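Local coordinates for 3-oxoacyl-[acyl-carrier-protein] synthase 2 (PDB 4JGA), which probably catalyses the decarboxylative condensation of malonyl-ACP with an acyl-ACP that elongates the chain in bacterial fatty acid synthesis, at residues Asn39-Ile47 / Ser356-Leu364; Arg119-Gly129 / Tyr172-Val182. All coordinates share one frame; numbering follows the deposited sequence.

Contact 1. Residues Asn39-Ile47 / Ser356-Leu364; sequences NIVDGVSGI and STKSSIGHL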
ATOM      1  N   ASN A  39      21.115  -7.568  21.317  1.00 16.92           N
ATOM      2  CA  ASN A  39      20.859  -9.002  21.116  1.00 17.12           C
ATOM      3  C   ASN A  39      21.247  -9.535  19.748  1.00 16.57           C
ATOM      4  O   ASN A  39      21.796 -10.648  19.643  1.00 16.77           O
ATOM      5  CB  ASN A  39      19.413  -9.355  21.448  1.00 16.96           C
ATOM      6  CG  ASN A  39      19.185  -9.399  22.944  1.00 18.16           C
ATOM      7  OD1 ASN A  39      20.100  -9.689  23.704  1.00 19.19           O
ATOM      8  ND2 ASN A  39      17.989  -9.103  23.364  1.00 18.14           N
ATOM      9  N   ILE A  40      21.008  -8.730  18.708  1.00 15.84           N
ATOM     10  CA  ILE A  40      21.459  -9.083  17.365  1.00 15.58           C
ATOM     11  C   ILE A  40      22.966  -9.280  17.335  1.00 16.55           C
ATOM     12  O   ILE A  40      23.482 -10.336  16.917  1.00 16.75           O
ATOM     13  CB  ILE A  40      21.075  -8.006  16.339  1.00 14.74           C
ATOM     14  CG1 ILE A  40      19.561  -8.038  16.054  1.00 14.04           C
ATOM     15  CG2 ILE A  40      21.893  -8.145  15.060  1.00 14.64           C
ATOM     16  CD1 ILE A  40      19.050  -9.274  15.330  1.00 13.76           C
ATOM     17  N   VAL A  41      23.680  -8.269  17.801  1.00 17.22           N
ATOM     18  CA  VAL A  41      25.149  -8.319  17.787  1.00 18.24           C
ATOM     19  C   VAL A  41      25.669  -9.486  18.624  1.00 19.66           C
ATOM     20  O   VAL A  41      26.683 -10.118  18.272  1.00 20.54           O
ATOM     21  CB  VAL A  41      25.703  -6.944  18.220  1.00 18.54           C
ATOM     22  CG1 VAL A  41      27.150  -7.006  18.628  1.00 19.92           C
ATOM     23  CG2 VAL A  41      25.514  -5.942  17.075  1.00 17.83           C
ATOM     24  N   ASP A  42      25.009  -9.755  19.756  1.00 20.13           N
ATOM     25  CA  ASP A  42      25.466 -10.794  20.672  1.00 21.44           C
ATOM     26  C   ASP A  42      25.102 -12.196  20.199  1.00 21.06           C
ATOM     27  O   ASP A  42      25.462 -13.146  20.846  1.00 21.73           O
ATOM     28  CB  ASP A  42      24.903 -10.573  22.081  1.00 22.36           C
ATOM     29  CG  ASP A  42      25.498  -9.359  22.771  1.00 23.13           C
ATOM     30  OD1 ASP A  42      26.550  -8.865  22.325  1.00 23.62           O
ATOM     31  OD2 ASP A  42      24.929  -8.937  23.801  1.00 23.82           O
ATOM     32  N   GLY A  43      24.407 -12.326  19.082  1.00 19.75           N
ATOM     33  CA  GLY A  43      24.114 -13.630  18.552  1.00 19.74           C
ATOM     34  C   GLY A  43      22.930 -14.304  19.227  1.00 19.67           C
ATOM     35  O   GLY A  43      22.821 -15.512  19.186  1.00 19.87           O
ATOM     36  N   VAL A  44      22.039 -13.518  19.813  1.00 19.39           N
ATOM     37  CA  VAL A  44      20.821 -14.025  20.444  1.00 19.74           C
ATOM     38  C   VAL A  44      19.742 -14.241  19.388  1.00 18.91           C
ATOM     39  O   VAL A  44      19.619 -13.448  18.449  1.00 18.09           O
ATOM     40  CB  VAL A  44      20.297 -13.031  21.505  1.00 20.11           C
ATOM     41  CG1 VAL A  44      18.948 -13.466  22.069  1.00 20.20           C
ATOM     42  CG2 VAL A  44      21.305 -12.897  22.657  1.00 21.43           C
ATOM     43  N   SER A  45      18.973 -15.309  19.544  1.00 19.20           N
ATOM     44  CA  SER A  45      17.881 -15.654  18.636  1.00 18.63           C
ATOM     45  C   SER A  45      16.571 -15.303  19.306  1.00 18.70           C
ATOM     46  O   SER A  45      16.443 -15.493  20.510  1.00 19.56           O
ATOM     47  CB  SER A  45      17.886 -17.174  18.308  1.00 19.02           C
ATOM     48  OG  SER A  45      16.720 -17.545  17.573  1.00 18.32           O
ATOM     49  N   GLY A  46      15.607 -14.800  18.541  1.00 17.81           N
ATOM     50  CA  GLY A  46      14.262 -14.577  19.077  1.00 18.19           C
ATOM     51  C   GLY A  46      13.186 -15.540  18.595  1.00 18.06           C
ATOM     52  O   GLY A  46      12.009 -15.232  18.700  1.00 18.02           O
ATOM     53  N   ILE A  47      13.586 -16.694  18.074  1.00 18.25           N
ATOM     54  CA  ILE A  47      12.647 -17.653  17.534  1.00 18.48           C
ATOM     55  C   ILE A  47      12.252 -18.597  18.654  1.00 19.98           C
ATOM     56  O   ILE A  47      13.123 -19.116  19.362  1.00 20.41           O
ATOM     57  CB  ILE A  47      13.257 -18.481  16.378  1.00 18.23           C
ATOM     58  CG1 ILE A  47      13.702 -17.591  15.196  1.00 17.47           C
ATOM     59  CG2 ILE A  47      12.281 -19.545  15.917  1.00 18.29           C
ATOM     60  CD1 ILE A  47      12.694 -16.562  14.792  1.00 16.96           C
ATOM     61  N   SER A 356      22.566 -12.218   7.038  1.00 12.25           N
ATOM     62  CA  SER A 356      21.131 -12.186   7.196  1.00 11.57           C
ATOM     63  C   SER A 356      20.797 -12.162   8.666  1.00 11.69           C
ATOM     64  O   SER A 356      21.107 -13.100   9.420  1.00 12.42           O
ATOM     65  CB  SER A 356      20.458 -13.388   6.571  1.00 11.73           C
ATOM     66  OG  SER A 356      19.080 -13.337   6.889  1.00 11.38           O
ATOM     67  N   THR A 357      20.161 -11.086   9.086  1.00 11.06           N
ATOM     68  CA  THR A 357      19.676 -11.003  10.455  1.00 11.12           C
ATOM     69  C   THR A 357      18.369 -11.768  10.653  1.00 10.96           C
ATOM     70  O   THR A 357      17.893 -11.890  11.766  1.00 11.06           O
ATOM     71  CB  THR A 357      19.493  -9.535  10.870  1.00 10.68           C
ATOM     72  OG1 THR A 357      18.850  -8.806   9.811  1.00  9.82           O
ATOM     73  CG2 THR A 357      20.841  -8.932  11.156  1.00 11.01           C
ATOM     74  N   LYS A 358      17.782 -12.293   9.572  1.00 10.81           N
ATOM     75  CA  LYS A 358      16.622 -13.174   9.712  1.00 10.78           C
ATOM     76  C   LYS A 358      17.054 -14.479  10.394  1.00 11.45           C
ATOM     77  O   LYS A 358      16.227 -15.214  10.889  1.00 11.54           O
ATOM     78  CB  LYS A 358      15.999 -13.485   8.366  1.00 10.54           C
ATOM     79  CG  LYS A 358      15.395 -12.284   7.640  1.00  9.92           C
ATOM     80  CD  LYS A 358      14.519 -12.742   6.479  1.00  9.79           C
ATOM     81  CE  LYS A 358      13.749 -11.619   5.809  1.00  9.27           C
ATOM     82  NZ  LYS A 358      14.654 -10.592   5.263  1.00  9.10           N
ATOM     83  N   SER A 359      18.368 -14.757  10.369  1.00 11.93           N
ATOM     84  CA  SER A 359      18.959 -15.853  11.137  1.00 12.78           C
ATOM     85  C   SER A 359      18.657 -15.735  12.638  1.00 13.13           C
ATOM     86  O   SER A 359      18.657 -16.749  13.351  1.00 13.85           O
ATOM     87  CB  SER A 359      20.484 -15.919  10.909  1.00 13.28           C
ATOM     88  OG  SER A 359      21.168 -14.863  11.543  1.00 13.16           O
ATOM     89  N   SER A 360      18.399 -14.509  13.106  1.00 12.68           N
ATOM     90  CA  SER A 360      18.098 -14.276  14.515  0.60 13.03           C
ATOM     91  C   SER A 360      16.620 -14.053  14.802  1.00 12.74           C
ATOM     92  O   SER A 360      16.086 -14.623  15.758  1.00 13.28           O
ATOM     93  CB  SER A 360      18.875 -13.102  15.068  0.60 12.96           C
ATOM     94  OG  SER A 360      18.203 -12.591  16.192  0.60 12.90           O
ATOM     95  N   ILE A 361      15.951 -13.230  14.009  1.00 12.09           N
ATOM     96  CA  ILE A 361      14.555 -12.851  14.320  1.00 11.84           C
ATOM     97  C   ILE A 361      13.510 -13.414  13.394  1.00 11.70           C
ATOM     98  O   ILE A 361      12.316 -13.150  13.569  1.00 11.49           O
ATOM     99  CB  ILE A 361      14.375 -11.317  14.381  1.00 11.25           C
ATOM    100  CG1 ILE A 361      14.715 -10.625  13.056  1.00 10.60           C
ATOM    101  CG2 ILE A 361      15.221 -10.735  15.502  1.00 11.64           C
ATOM    102  CD1 ILE A 361      14.355  -9.150  13.026  1.00 10.09           C
ATOM    103  N   GLY A 362      13.939 -14.170  12.400  1.00 11.89           N
ATOM    104  CA  GLY A 362      13.008 -14.701  11.435  1.00 11.97           C
ATOM    105  C   GLY A 362      12.640 -13.639  10.416  1.00 11.45           C
ATOM    106  O   GLY A 362      13.320 -12.589  10.263  1.00 11.26           O
ATOM    107  N   HIS A 363      11.572 -13.929   9.698  1.00 11.47           N
ATOM    108  CA  HIS A 363      11.154 -13.121   8.566  1.00 10.91           C
ATOM    109  C   HIS A 363       9.901 -12.320   8.957  1.00 10.42           C
ATOM    110  O   HIS A 363       8.808 -12.855   9.029  1.00 10.54           O
ATOM    111  CB  HIS A 363      10.887 -14.060   7.395  1.00 11.15           C
ATOM    112  CG  HIS A 363      10.640 -13.363   6.102  1.00 10.73           C
ATOM    113  ND1 HIS A 363      10.457 -11.999   6.011  1.00 10.37           N
ATOM    114  CD2 HIS A 363      10.497 -13.851   4.847  1.00 10.74           C
ATOM    115  CE1 HIS A 363      10.253 -11.672   4.744  1.00 10.03           C
ATOM    116  NE2 HIS A 363      10.267 -12.782   4.021  1.00 10.35           N
ATOM    117  N   LEU A 364      10.084 -11.029   9.209  1.00 10.05           N
ATOM    118  CA  LEU A 364       8.990 -10.148   9.652  1.00  9.73           C
ATOM    119  C   LEU A 364       8.119  -9.626   8.518  1.00  9.13           C
ATOM    120  O   LEU A 364       7.337  -8.696   8.692  1.00  8.86           O
ATOM    121  CB  LEU A 364       9.561  -8.988  10.471  1.00  9.74           C
ATOM    122  CG  LEU A 364       9.750  -9.274  11.965  1.00 10.36           C
ATOM    123  CD1 LEU A 364      10.771 -10.375  12.244  1.00 10.97           C
ATOM    124  CD2 LEU A 364      10.142  -8.002  12.720  1.00 10.32           C
TER
HETATM  125  O   HOH W   1      17.590 -18.260  15.329  1.00 12.67           O

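Contact 2. Residues Arg119-Gly129 / Tyr172-Val182; sequences RDRTGLILGSG and YGFSGPNQTAV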
ATOM      1  N   ARG A 119       4.282  20.883  10.650  1.00 21.98           N
ATOM      2  CA  ARG A 119       3.389  19.699  10.684  1.00 21.13           C
ATOM      3  C   ARG A 119       2.933  19.330   9.266  1.00 20.80           C
ATOM      4  O   ARG A 119       2.957  18.178   8.887  1.00 19.22           O
ATOM      5  CB  ARG A 119       2.192  19.945  11.584  1.00 22.44           C
ATOM      6  CG  ARG A 119       2.562  19.922  13.049  1.00 22.71           C
ATOM      7  CD  ARG A 119       1.385  20.176  13.986  1.00 24.27           C
ATOM      8  NE  ARG A 119       1.813  19.849  15.340  1.00 24.21           N
ATOM      9  CZ  ARG A 119       0.993  19.604  16.337  1.00 25.04           C
ATOM     10  NH1 ARG A 119      -0.310  19.693  16.149  1.00 26.02           N
ATOM     11  NH2 ARG A 119       1.476  19.283  17.524  1.00 25.06           N
ATOM     12  N   ASP A 120       2.631  20.353   8.478  1.00  9.18           N
ATOM     13  CA  ASP A 120       2.214  20.196   7.080  1.00  9.26           C
ATOM     14  C   ASP A 120       3.318  19.668   6.175  1.00  9.19           C
ATOM     15  O   ASP A 120       3.022  19.049   5.151  1.00  9.08           O
ATOM     16  CB  ASP A 120       1.680  21.519   6.516  1.00  9.79           C
ATOM     17  CG  ASP A 120       0.308  21.891   7.090  1.00 10.26           C
ATOM     18  OD1 ASP A 120      -0.371  21.010   7.694  1.00  9.97           O
ATOM     19  OD2 ASP A 120      -0.089  23.069   6.889  1.00 10.89           O
ATOM     20  N   ARG A 121       4.576  19.849   6.572  1.00  9.44           N
ATOM     21  CA  ARG A 121       5.728  19.342   5.812  1.00  9.38           C
ATOM     22  C   ARG A 121       6.244  17.985   6.338  1.00  9.05           C
ATOM     23  O   ARG A 121       7.304  17.494   5.949  1.00  8.96           O
ATOM     24  CB  ARG A 121       6.834  20.415   5.822  1.00  9.86           C
ATOM     25  CG  ARG A 121       6.482  21.670   5.023  1.00 10.28           C
ATOM     26  CD  ARG A 121       6.534  21.421   3.518  1.00 10.27           C
ATOM     27  NE  ARG A 121       7.898  21.116   3.057  1.00 10.34           N
ATOM     28  CZ  ARG A 121       8.211  20.733   1.819  1.00 10.31           C
ATOM     29  NH1 ARG A 121       7.269  20.607   0.910  1.00 10.34           N
ATOM     30  NH2 ARG A 121       9.482  20.492   1.477  1.00 10.44           N
ATOM     31  N   THR A 122       5.480  17.392   7.241  1.00  8.98           N
ATOM     32  CA  THR A 122       5.803  16.100   7.800  1.00  8.74           C
ATOM     33  C   THR A 122       4.793  15.085   7.316  1.00  8.29           C
ATOM     34  O   THR A 122       3.606  15.230   7.549  1.00  7.99           O
ATOM     35  CB  THR A 122       5.798  16.142   9.341  1.00  9.19           C
ATOM     36  OG1 THR A 122       6.774  17.094   9.795  1.00  9.74           O
ATOM     37  CG2 THR A 122       6.185  14.795   9.864  1.00  9.22           C
ATOM     38  N   GLY A 123       5.277  14.081   6.589  1.00  8.11           N
ATOM     39  CA  GLY A 123       4.446  13.049   6.040  1.00  7.91           C
ATOM     40  C   GLY A 123       4.815  11.686   6.608  1.00  7.80           C
ATOM     41  O   GLY A 123       5.742  11.549   7.389  1.00  7.89           O
ATOM     42  N   LEU A 124       4.071  10.675   6.164  1.00  7.74           N
ATOM     43  CA  LEU A 124       4.263   9.294   6.589  1.00  7.69           C
ATOM     44  C   LEU A 124       4.070   8.314   5.397  1.00  7.40           C
ATOM     45  O   LEU A 124       3.165   8.490   4.566  1.00  7.18           O
ATOM     46  CB  LEU A 124       3.260   8.917   7.686  1.00  8.03           C
ATOM     47  CG  LEU A 124       3.059   9.887   8.861  1.00  8.49           C
ATOM     48  CD1 LEU A 124       2.002  10.913   8.526  1.00  8.60           C
ATOM     49  CD2 LEU A 124       2.652   9.134  10.121  1.00  8.69           C
ATOM     50  N   ILE A 125       4.909   7.276   5.378  1.00  7.24           N
ATOM     51  CA  ILE A 125       4.718   6.106   4.535  1.00  7.10           C
ATOM     52  C   ILE A 125       5.017   4.888   5.398  1.00  7.16           C
ATOM     53  O   ILE A 125       6.181   4.466   5.567  1.00  7.27           O
ATOM     54  CB  ILE A 125       5.593   6.096   3.271  1.00  7.05           C
ATOM     55  CG1 ILE A 125       5.348   7.360   2.434  1.00  7.06           C
ATOM     56  CG2 ILE A 125       5.253   4.878   2.418  1.00  6.93           C
ATOM     57  CD1 ILE A 125       6.088   7.358   1.100  1.00  7.15           C
ATOM     58  N   LEU A 126       3.943   4.367   5.962  1.00  7.14           N
ATOM     59  CA  LEU A 126       3.996   3.261   6.885  1.00  7.40           C
ATOM     60  C   LEU A 126       3.127   2.128   6.308  1.00  7.47           C
ATOM     61  O   LEU A 126       1.993   2.340   5.879  1.00  7.25           O
ATOM     62  CB  LEU A 126       3.538   3.668   8.303  1.00  7.50           C
ATOM     63  CG  LEU A 126       4.391   4.686   9.018  1.00  7.59           C
ATOM     64  CD1 LEU A 126       3.682   5.226  10.236  1.00  7.87           C
ATOM     65  CD2 LEU A 126       5.712   4.047   9.412  1.00  7.91           C
ATOM     66  N   GLY A 127       3.715   0.936   6.235  1.00  7.76           N
ATOM     67  CA  GLY A 127       3.030  -0.179   5.574  1.00  7.85           C
ATOM     68  C   GLY A 127       3.039  -1.469   6.359  1.00  8.08           C
ATOM     69  O   GLY A 127       3.598  -1.555   7.472  1.00  8.31           O
ATOM     70  N   SER A 128       2.386  -2.455   5.749  1.00  8.16           N
ATOM     71  CA  SER A 128       2.360  -3.839   6.194  1.00  8.55           C
ATOM     72  C   SER A 128       2.173  -4.714   4.953  1.00  8.61           C
ATOM     73  O   SER A 128       1.641  -4.259   3.954  1.00  8.83           O
ATOM     74  CB  SER A 128       1.214  -4.057   7.178  1.00  8.49           C
ATOM     75  OG  SER A 128       1.274  -5.360   7.747  1.00  8.62           O
ATOM     76  N   GLY A 129       2.644  -5.947   4.991  1.00  8.91           N
ATOM     77  CA  GLY A 129       2.460  -6.843   3.845  1.00  8.99           C
ATOM     78  C   GLY A 129       1.061  -7.418   3.804  1.00  8.94           C
ATOM     79  O   GLY A 129       0.414  -7.478   2.741  1.00  8.57           O
ATOM     80  N   TYR A 172       0.872  12.820  16.482  1.00 11.75           N
ATOM     81  CA  TYR A 172       1.816  13.940  16.437  1.00 12.02           C
ATOM     82  C   TYR A 172       1.339  15.160  15.644  1.00 11.81           C
ATOM     83  O   TYR A 172       2.060  16.140  15.527  1.00 12.29           O
ATOM     84  CB  TYR A 172       3.190  13.462  15.932  1.00 11.80           C
ATOM     85  CG  TYR A 172       3.796  12.470  16.882  1.00 12.15           C
ATOM     86  CD1 TYR A 172       4.320  12.884  18.109  1.00 12.94           C
ATOM     87  CD2 TYR A 172       3.859  11.121  16.566  1.00 11.83           C
ATOM     88  CE1 TYR A 172       4.872  11.965  19.000  1.00 13.43           C
ATOM     89  CE2 TYR A 172       4.427  10.207  17.441  1.00 12.28           C
ATOM     90  CZ  TYR A 172       4.912  10.623  18.657  1.00 12.95           C
ATOM     91  OH  TYR A 172       5.470   9.702  19.503  1.00 13.32           O
ATOM     92  N   GLY A 173       0.132  15.119  15.109  1.00 11.40           N
ATOM     93  CA  GLY A 173      -0.311  16.187  14.226  1.00 11.40           C
ATOM     94  C   GLY A 173       0.368  16.244  12.838  1.00 10.83           C
ATOM     95  O   GLY A 173       0.340  17.288  12.205  1.00 11.65           O
ATOM     96  N   PHE A 174       0.970  15.163  12.352  1.00  9.96           N
ATOM     97  CA  PHE A 174       1.680  15.228  11.080  1.00  9.40           C
ATOM     98  C   PHE A 174       0.666  15.238   9.939  1.00  8.90           C
ATOM     99  O   PHE A 174      -0.112  14.295   9.768  1.00  8.55           O
ATOM    100  CB  PHE A 174       2.636  14.068  10.932  1.00  9.13           C
ATOM    101  CG  PHE A 174       3.725  14.016  11.962  1.00  9.47           C
ATOM    102  CD1 PHE A 174       4.221  15.154  12.588  1.00 10.02           C
ATOM    103  CD2 PHE A 174       4.325  12.802  12.244  1.00  9.58           C
ATOM    104  CE1 PHE A 174       5.275  15.091  13.504  1.00 10.34           C
ATOM    105  CE2 PHE A 174       5.351  12.714  13.178  1.00  9.93           C
ATOM    106  CZ  PHE A 174       5.834  13.865  13.810  1.00 10.31           C
ATOM    107  N   SER A 175       0.637  16.335   9.191  1.00  8.72           N
ATOM    108  CA  SER A 175      -0.459  16.607   8.258  1.00  8.60           C
ATOM    109  C   SER A 175      -0.029  16.665   6.806  1.00  8.36           C
ATOM    110  O   SER A 175      -0.801  17.069   5.919  1.00  8.29           O
ATOM    111  CB  SER A 175      -1.141  17.904   8.685  1.00  9.07           C
ATOM    112  OG  SER A 175      -0.161  18.884   8.981  1.00  9.09           O
ATOM    113  N   GLY A 176       1.215  16.270   6.554  1.00  8.21           N
ATOM    114  CA  GLY A 176       1.703  16.054   5.192  1.00  8.07           C
ATOM    115  C   GLY A 176       1.126  14.781   4.563  1.00  7.92           C
ATOM    116  O   GLY A 176       0.120  14.249   5.044  1.00  7.83           O
ATOM    117  N   PRO A 177       1.739  14.304   3.453  1.00  8.00           N
ATOM    118  CA  PRO A 177       1.266  13.092   2.814  1.00  8.06           C
ATOM    119  C   PRO A 177       1.075  11.944   3.807  1.00  8.14           C
ATOM    120  O   PRO A 177       1.953  11.687   4.617  1.00  7.79           O
ATOM    121  CB  PRO A 177       2.363  12.751   1.803  1.00  7.97           C
ATOM    122  CG  PRO A 177       3.077  14.017   1.561  1.00  8.26           C
ATOM    123  CD  PRO A 177       2.957  14.837   2.821  1.00  8.19           C
ATOM    124  N   ASN A 178      -0.088  11.307   3.731  1.00  8.68           N
ATOM    125  CA  ASN A 178      -0.484  10.259   4.665  1.00  9.37           C
ATOM    126  C   ASN A 178      -0.715   8.996   3.856  1.00  8.87           C
ATOM    127  O   ASN A 178      -1.813   8.789   3.321  1.00  8.75           O
ATOM    128  CB  ASN A 178      -1.773  10.665   5.374  1.00 10.65           C
ATOM    129  CG  ASN A 178      -1.930  10.024   6.732  1.00 12.56           C
ATOM    130  OD1 ASN A 178      -1.563  10.642   7.749  1.00 13.72           O
ATOM    131  ND2 ASN A 178      -2.437   8.744   6.776  1.00 13.03           N
ATOM    132  N   GLN A 179       0.357   8.219   3.689  1.00  8.54           N
ATOM    133  CA  GLN A 179       0.406   7.178   2.670  1.00  8.54           C
ATOM    134  C   GLN A 179       1.042   5.909   3.220  1.00  8.01           C
ATOM    135  O   GLN A 179       1.420   5.842   4.402  1.00  7.94           O
ATOM    136  CB  GLN A 179       1.111   7.699   1.394  1.00  9.07           C
ATOM    137  CG  GLN A 179       0.399   8.907   0.748  1.00  9.66           C
ATOM    138  CD  GLN A 179       1.067   9.460  -0.521  1.00 10.20           C
ATOM    139  OE1 GLN A 179       1.049  10.661  -0.770  1.00 11.01           O
ATOM    140  NE2 GLN A 179       1.622   8.596  -1.328  1.00 10.53           N
ATOM    141  N   THR A 180       1.119   4.894   2.370  1.00  7.69           N
ATOM    142  CA  THR A 180       1.636   3.568   2.724  1.00  7.38           C
ATOM    143  C   THR A 180       2.403   2.995   1.539  1.00  7.37           C
ATOM    144  O   THR A 180       2.354   3.534   0.418  1.00  7.44           O
ATOM    145  CB  THR A 180       0.497   2.553   3.054  1.00  7.31           C
ATOM    146  OG1 THR A 180      -0.218   2.158   1.881  1.00  6.86           O
ATOM    147  CG2 THR A 180      -0.496   3.133   4.073  1.00  7.50           C
ATOM    148  N   ALA A 181       3.094   1.906   1.798  1.00  7.27           N
ATOM    149  CA  ALA A 181       3.594   1.003   0.751  1.00  7.50           C
ATOM    150  C   ALA A 181       3.154  -0.379   1.213  1.00  7.48           C
ATOM    151  O   ALA A 181       3.138  -0.645   2.431  1.00  7.63           O
ATOM    152  CB  ALA A 181       5.119   1.056   0.654  1.00  7.72           C
ATOM    153  N   VAL A 182       2.744  -1.220   0.268  1.00  7.41           N
ATOM    154  CA  VAL A 182       2.284  -2.556   0.540  1.00  7.45           C
ATOM    155  C   VAL A 182       2.820  -3.433  -0.576  1.00  8.09           C
ATOM    156  O   VAL A 182       2.267  -3.503  -1.665  1.00  8.07           O
ATOM    157  CB  VAL A 182       0.743  -2.619   0.666  1.00  7.25           C
ATOM    158  CG1 VAL A 182       0.272  -4.025   0.940  1.00  7.43           C
ATOM    159  CG2 VAL A 182       0.240  -1.699   1.809  1.00  6.98           C
TER

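Contact 1. Residues Asn39-Ile47 / Ser356-Leu364
Ser360 holds the turn that follows helix 33-41 by two of its own oxygens used in opposite roles. Its hydroxyl OG, in one of two deposited conformers, donates to Val44 O at 2.8 Å, lying in the carbonyl plane. Its carbonyl O accepts from Gly46 N at 2.8 Å, a nearly straight bond, 165° at the hydrogen. With OG anti to the backbone N (chi1 157°), the hydroxyl points at the Val44 carbonyl while the backbone oxygen serves Gly46. A water adds a third tie, giving a hydrogen to Ser359 O and accepting one from Ser45 OG, which also takes Ile47 N in an ST turn. Apolar branches close over this polar seam. Ile40 CD1 lies 3.5 Å from Ser360 OG and also reaches Ile361 CG2, while Ile47 CD1 sits over the next peptide, 3.5 Å from Ile361 C. Gly362, at positive phi, ends helix 358-361 there. His363 follows, and its ring meets His326 and touches Cys185, a grouping consistent with the Cys-His-His active site of beta-ketoacyl synthases, in which His363 would probably be the second histidine.

Contact 2. Residues Arg119-Gly129 / Tyr172-Val182
Ser175 N bonds to Arg119 O at 3.0 Å, and its hydroxyl OG donates to Asp120 OD1, refined at a very short 2.5 Å, a length to be read with caution. Arg119 O also takes Thr122 N, so this oxygen is held from both faces of its carbonyl plane, once within its own turn and once across the contact. Next along, Gly176 N reaches Thr122 O at 2.8 Å from above the carbonyl plane. Thr122 sets CG2 over one face of the Phe174 ring, 3.4 Å from the centroid and 18° off the normal, a CH-pi contact; Tyr172 CB covers the opposite face. The methyl gets there because it is anti to the backbone N, which leaves OG1 for Trp111 NE1. The extended Arg119 chain runs past Gly173 O and lays a guanidinium face against Tyr172 O, with NE held by Pro113 O. Beyond this cluster the backbones pair in parallel: Leu124 N to Pro177 O at 2.8 Å, then Gln179 N to Leu124 O at 3.0 Å. This makes 178-179 the outermost strand of this chain, beside 122-127, in the N-terminal half of the thiolase fold. The Leu124 and Asn178 side chains lie side by side, pointing the same way, and both touch helix 163-172. Further out, Arg300 of the second subunit forms a salt bridge with Asp120 OD2, its Ser285 binds Gln179 OE1, and Thr180 OG1 bonds its Val182 O, a bond the reciprocal pair repeats.

How the contacts relate
Both contacts are buried, on opposite sides of the chain's centre, with centres about 28 Å apart and no element shared. Contact 1 lies nearer the middle of the chain and joins the N-terminal and C-terminal halves of the synthase across more than 300 residues of sequence, between the loop after helix 33-41 and the end of the short helix 358-361; no other protein chain touches it. Contact 2 stays within the N-terminal half and pairs the outermost strand of this chain with its neighbour, where the second subunit completes the surroundings. The chemistry follows: contact 1 relies on a few hydrogen bonds and a bridging water, with isoleucine side chains packed around, contact 2 on a short run of parallel pairing plus a methyl over an aromatic face and a carboxylate that also serves the dimer.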